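F5/8 type C domain protein (Bacteroides ovatus, PDB 4ZRX) is a putative alpha-L-fucosidase that probably removes L-fucose from glycans and carries a C-terminal F5/8 type C domain of the kind that often binds carbohydrate. Local coordinates at residues Met514-Asp525 / Gln557-Pro568. Residues are numbered along the deposited sequence; the frame is centred on the assembly and turned at random.
Sequences MAFRYQFFVSMD and QARFIKLEATTP. With EDO (1,2-ethanediol), chain E.
Strands 517-523 and 560-566 pair antiparallel inside a five-stranded sheet, 560-566 in its middle, their axes 4.6 Å apart, with backbone hydrogen bonds running from Arg517–Thr566 to Ser523–Phe560. A classic beta bulge closes each end: Thr566 O accepts from both Phe516 N and Arg517 N, and Ser523 O from both Arg559 N and Phe560 N. On one face Phe520, Ile561 and Leu563 pack inward. CG of Phe520 lies anti to its backbone N (chi1 -174°), and the ring reaches across the strand pair, its CZ 3.6 Å from Ile561 CB, while Leu563 CD1 meets the ring edge at Phe520 CD1. Phe501 of strand 495-503 stacks on Phe520 and also touches Leu563, joining this face to the second sheet of the beta-sandwich. The other face is more polar. Lys562 bends at chi3 (68°), laying CE 3.7 Å from Phe521 CD1 and placing NZ over the ring face, 4.7 Å from the Phe521 ring centroid, in a cation-pi contact. Trp529 gives the same lysine a second aromatic partner. Glu564, extended beyond CG, sets its carboxylate carbon CD 3.5 Å from Phe521 CE1, the planes of ring and carboxylate 46° apart, and its OE2 forms a salt bridge with Lys562 NZ, its hydrogen bond weak. Farther along, the Phe560 ring turns its edge to the carbonyls of Ser523 and Met524, with CE1 3.6 Å from Met524 O. A 1,2-ethanediol, probably from the crystallisation liquor, bridges Leu563 O and Ala565 N and is also hydrogen-bonded to Leu488 N. Residues alternating between the faces thus give a discoidin-like sandwich a largely apolar inner face and an outer one where lysine and carboxylate meet on the same side of the Phe521 ring, their opposite charges probably offsetting locally.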
loop_
_atom_site.group_PDB
_atom_site.type_symbol
_atom_site.label_atom_id
_atom_site.label_comp_id
_atom_site.label_asym_id
_atom_site.label_seq_id
_atom_site.Cartn_x
_atom_site.Cartn_y
_atom_site.Cartn_z
HETATM N N MSE A 514 21.716 4.571 -26.196
HETATM C CA MSE A 514 21.971 3.136 -25.956
HETATM C C MSE A 514 23.086 2.598 -26.854
HETATM O O MSE A 514 23.342 3.150 -27.931
HETATM C CB MSE A 514 20.698 2.318 -26.180
HETATM C CG MSE A 514 20.235 2.226 -27.639
HETATM SE SE MSE A 514 18.376 1.659 -27.738
HETATM C CE MSE A 514 18.411 0.210 -26.363
ATOM N N ALA A 515 23.729 1.517 -26.409
ATOM C CA ALA A 515 24.743 0.850 -27.229
ATOM C C ALA A 515 24.100 0.064 -28.369
ATOM O O ALA A 515 23.051 -0.602 -28.181
ATOM C CB ALA A 515 25.578 -0.070 -26.390
ATOM N N PHE A 516 24.763 0.096 -29.524
ATOM C CA PHE A 516 24.368 -0.678 -30.683
ATOM C C PHE A 516 25.581 -1.451 -31.262
ATOM O O PHE A 516 25.589 -2.692 -31.258
ATOM C CB PHE A 516 23.733 0.232 -31.726
ATOM C CG PHE A 516 23.368 -0.457 -33.007
ATOM C CD1 PHE A 516 22.642 -1.668 -32.996
ATOM C CD2 PHE A 516 23.754 0.104 -34.250
ATOM C CE1 PHE A 516 22.294 -2.305 -34.204
ATOM C CE2 PHE A 516 23.391 -0.522 -35.460
ATOM C CZ PHE A 516 22.680 -1.722 -35.441
ATOM N N ARG A 517 26.560 -0.710 -31.767
ATOM C CA ARG A 517 27.818 -1.328 -32.238
ATOM C C ARG A 517 28.792 -1.366 -31.065
ATOM O O ARG A 517 28.889 -0.398 -30.310
ATOM C CB ARG A 517 28.416 -0.555 -33.419
ATOM C CG ARG A 517 27.463 -0.442 -34.587
ATOM C CD ARG A 517 28.170 -0.271 -35.952
ATOM N NE ARG A 517 27.184 -0.368 -37.042
ATOM C CZ ARG A 517 26.584 -1.494 -37.462
ATOM N NH1 ARG A 517 26.864 -2.684 -36.921
ATOM N NH2 ARG A 517 25.679 -1.436 -38.437
ATOM N N TYR A 518 29.485 -2.482 -30.870
ATOM C CA TYR A 518 30.317 -2.584 -29.706
ATOM C C TYR A 518 31.536 -3.450 -29.934
ATOM O O TYR A 518 31.577 -4.226 -30.888
ATOM C CB TYR A 518 29.515 -3.170 -28.532
ATOM C CG TYR A 518 29.197 -4.606 -28.729
ATOM C CD1 TYR A 518 30.094 -5.610 -28.322
ATOM C CD2 TYR A 518 28.025 -4.991 -29.338
ATOM C CE1 TYR A 518 29.829 -6.976 -28.571
ATOM C CE2 TYR A 518 27.753 -6.337 -29.574
ATOM C CZ TYR A 518 28.650 -7.319 -29.181
ATOM O OH TYR A 518 28.353 -8.646 -29.412
ATOM N N GLN A 519 32.521 -3.269 -29.054
ATOM C CA GLN A 519 33.645 -4.188 -28.913
ATOM C C GLN A 519 33.804 -4.429 -27.424
ATOM O O GLN A 519 33.731 -3.472 -26.597
ATOM C CB GLN A 519 34.908 -3.563 -29.483
ATOM C CG GLN A 519 34.881 -3.428 -30.992
ATOM C CD GLN A 519 36.145 -2.808 -31.569
ATOM O OE1 GLN A 519 37.115 -3.507 -31.901
ATOM N NE2 GLN A 519 36.131 -1.498 -31.729
ATOM N N PHE A 520 33.924 -5.687 -27.064
ATOM C CA PHE A 520 34.030 -6.074 -25.681
ATOM C C PHE A 520 35.450 -6.574 -25.467
ATOM O O PHE A 520 36.009 -7.278 -26.340
ATOM C CB PHE A 520 33.046 -7.169 -25.391
ATOM C CG PHE A 520 32.985 -7.547 -23.955
ATOM C CD1 PHE A 520 32.256 -6.761 -23.042
ATOM C CD2 PHE A 520 33.605 -8.692 -23.501
ATOM C CE1 PHE A 520 32.198 -7.120 -21.708
ATOM C CE2 PHE A 520 33.565 -9.063 -22.164
ATOM C CZ PHE A 520 32.809 -8.297 -21.256
ATOM N N PHE A 521 36.048 -6.162 -24.351
ATOM C CA PHE A 521 37.449 -6.453 -24.055
ATOM C C PHE A 521 37.589 -7.015 -22.655
ATOM O O PHE A 521 36.802 -6.679 -21.747
ATOM C CB PHE A 521 38.311 -5.193 -24.138
ATOM C CG PHE A 521 38.288 -4.478 -25.450
ATOM C CD1 PHE A 521 37.304 -3.550 -25.745
ATOM C CD2 PHE A 521 39.305 -4.676 -26.389
ATOM C CE1 PHE A 521 37.301 -2.850 -26.948
ATOM C CE2 PHE A 521 39.315 -3.976 -27.607
ATOM C CZ PHE A 521 38.324 -3.054 -27.880
ATOM N N VAL A 522 38.641 -7.816 -22.450
ATOM C CA VAL A 522 38.933 -8.342 -21.127
ATOM C C VAL A 522 40.413 -8.100 -20.766
ATOM O O VAL A 522 41.229 -7.952 -21.648
ATOM C CB VAL A 522 38.570 -9.828 -21.004
ATOM C CG1 VAL A 522 37.079 -9.998 -21.110
ATOM C CG2 VAL A 522 39.282 -10.704 -22.078
ATOM N N SER A 523 40.700 -8.038 -19.470
ATOM C CA SER A 523 42.075 -7.877 -18.986
ATOM C C SER A 523 42.216 -8.506 -17.619
ATOM O O SER A 523 41.253 -8.559 -16.816
ATOM C CB SER A 523 42.393 -6.403 -18.880
ATOM O OG SER A 523 43.720 -6.204 -18.443
HETATM N N MSE A 524 43.416 -8.983 -17.340
HETATM C CA MSE A 524 43.760 -9.464 -15.992
HETATM C C MSE A 524 44.249 -8.360 -15.045
HETATM O O MSE A 524 44.087 -8.462 -13.807
HETATM C CB MSE A 524 44.781 -10.600 -16.089
HETATM C CG MSE A 524 44.271 -11.802 -16.902
HETATM SE SE MSE A 524 42.711 -12.687 -16.069
HETATM C CE MSE A 524 43.579 -13.298 -14.429
ATOM N N ASP A 525 44.860 -7.321 -15.622
ATOM C CA ASP A 525 45.532 -6.276 -14.856
ATOM C C ASP A 525 44.936 -4.874 -15.095
ATOM O O ASP A 525 45.354 -3.911 -14.471
ATOM C CB ASP A 525 47.056 -6.307 -15.118
ATOM C CG ASP A 525 47.432 -6.038 -16.583
ATOM O OD1 ASP A 525 46.560 -5.902 -17.474
ATOM O OD2 ASP A 525 48.634 -5.964 -16.858
ATOM N N GLN A 557 38.787 -15.833 -19.654
ATOM C CA GLN A 557 39.274 -15.482 -18.329
ATOM C C GLN A 557 39.337 -13.950 -18.213
ATOM O O GLN A 557 39.738 -13.251 -19.163
ATOM C CB GLN A 557 40.614 -16.137 -18.041
ATOM C CG GLN A 557 40.844 -16.371 -16.538
ATOM C CD GLN A 557 42.082 -17.233 -16.269
ATOM O OE1 GLN A 557 42.407 -18.116 -17.056
ATOM N NE2 GLN A 557 42.764 -16.984 -15.160
ATOM N N ALA A 558 38.894 -13.424 -17.069
ATOM C CA ALA A 558 38.860 -11.986 -16.893
ATOM C C ALA A 558 38.837 -11.545 -15.422
ATOM O O ALA A 558 38.308 -12.239 -14.544
ATOM C CB ALA A 558 37.675 -11.378 -17.647
ATOM N N ARG A 559 39.477 -10.408 -15.187
ATOM C CA ARG A 559 39.398 -9.667 -13.928
ATOM C C ARG A 559 38.693 -8.351 -14.189
ATOM O O ARG A 559 37.862 -7.925 -13.373
ATOM C CB ARG A 559 40.796 -9.428 -13.355
ATOM C CG ARG A 559 40.907 -8.435 -12.170
ATOM C CD ARG A 559 40.152 -8.922 -10.979
ATOM N NE ARG A 559 40.033 -7.888 -9.951
ATOM C CZ ARG A 559 40.626 -7.909 -8.761
ATOM N NH1 ARG A 559 41.407 -8.923 -8.375
ATOM N NH2 ARG A 559 40.406 -6.903 -7.923
ATOM N N PHE A 560 39.059 -7.696 -15.297
ATOM C CA PHE A 560 38.476 -6.430 -15.722
ATOM C C PHE A 560 37.752 -6.666 -17.035
ATOM O O PHE A 560 38.165 -7.507 -17.816
ATOM C CB PHE A 560 39.545 -5.341 -15.939
ATOM C CG PHE A 560 40.354 -4.997 -14.691
ATOM C CD1 PHE A 560 41.435 -5.798 -14.300
ATOM C CD2 PHE A 560 40.083 -3.838 -13.956
ATOM C CE1 PHE A 560 42.208 -5.479 -13.147
ATOM C CE2 PHE A 560 40.863 -3.502 -12.813
ATOM C CZ PHE A 560 41.922 -4.330 -12.415
ATOM N N ILE A 561 36.665 -5.931 -17.272
ATOM C CA ILE A 561 35.992 -5.960 -18.566
ATOM C C ILE A 561 35.818 -4.544 -19.018
ATOM O O ILE A 561 35.804 -3.629 -18.208
ATOM C CB ILE A 561 34.631 -6.695 -18.550
ATOM C CG1 ILE A 561 33.621 -5.995 -17.606
ATOM C CG2 ILE A 561 34.845 -8.140 -18.119
ATOM C CD1 ILE A 561 32.260 -6.736 -17.537
ATOM N N LYS A 562 35.649 -4.372 -20.309
ATOM C CA LYS A 562 35.486 -3.058 -20.922
ATOM C C LYS A 562 34.565 -3.169 -22.120
ATOM O O LYS A 562 34.741 -4.056 -22.961
ATOM C CB LYS A 562 36.856 -2.474 -21.360
ATOM C CG LYS A 562 36.771 -1.173 -22.161
ATOM C CD LYS A 562 38.136 -0.522 -22.406
ATOM C CE LYS A 562 38.965 -1.353 -23.342
ATOM N NZ LYS A 562 40.229 -0.694 -23.746
ATOM N N LEU A 563 33.595 -2.268 -22.220
ATOM C CA LEU A 563 32.714 -2.199 -23.390
ATOM C C LEU A 563 32.907 -0.864 -24.074
ATOM O O LEU A 563 32.647 0.170 -23.446
ATOM C CB LEU A 563 31.229 -2.386 -22.998
ATOM C CG LEU A 563 30.233 -2.475 -24.167
ATOM C CD1 LEU A 563 30.315 -3.829 -24.900
ATOM C CD2 LEU A 563 28.781 -2.216 -23.734
ATOM N N GLU A 564 33.378 -0.883 -25.325
ATOM C CA GLU A 564 33.425 0.284 -26.204
ATOM C C GLU A 564 32.206 0.206 -27.104
ATOM O O GLU A 564 31.973 -0.809 -27.729
ATOM C CB GLU A 564 34.720 0.327 -27.041
ATOM C CG GLU A 564 35.969 0.544 -26.151
ATOM C CD GLU A 564 37.330 0.620 -26.895
ATOM O OE1 GLU A 564 37.327 0.621 -28.152
ATOM O OE2 GLU A 564 38.393 0.684 -26.202
ATOM N N ALA A 565 31.399 1.259 -27.162
ATOM C CA ALA A 565 30.194 1.199 -27.973
ATOM C C ALA A 565 29.765 2.535 -28.561
ATOM O O ALA A 565 30.004 3.615 -27.963
ATOM C CB ALA A 565 29.050 0.566 -27.160
ATOM N N THR A 566 29.128 2.436 -29.729
ATOM C CA THR A 566 28.438 3.554 -30.361
ATOM C C THR A 566 26.935 3.252 -30.496
ATOM O O THR A 566 26.482 2.096 -30.461
ATOM C CB THR A 566 29.047 3.886 -31.745
ATOM O OG1 THR A 566 29.156 2.684 -32.507
ATOM C CG2 THR A 566 30.449 4.514 -31.602
ATOM N N THR A 567 26.177 4.322 -30.653
ATOM C CA THR A 567 24.746 4.275 -30.582
ATOM C C THR A 567 24.176 4.039 -31.974
ATOM O O THR A 567 24.928 4.048 -32.971
ATOM C CB THR A 567 24.227 5.625 -30.077
ATOM O OG1 THR A 567 24.574 6.624 -31.043
ATOM C CG2 THR A 567 24.845 5.975 -28.735
ATOM N N PRO A 568 22.843 3.870 -32.062
ATOM C CA PRO A 568 22.238 3.805 -33.411
ATOM C C PRO A 568 22.562 5.000 -34.325
ATOM O O PRO A 568 22.617 4.822 -35.540
ATOM C CB PRO A 568 20.735 3.682 -33.128
ATOM C CG PRO A 568 20.656 2.985 -31.753
ATOM C CD PRO A 568 21.931 3.379 -31.000
HETATM C C1 EDO E . 30.319 2.871 -23.831
HETATM O O1 EDO E . 31.080 2.285 -22.770
HETATM C C2 EDO E . 31.121 3.926 -24.588
HETATM O O2 EDO E . 32.257 3.302 -25.190
#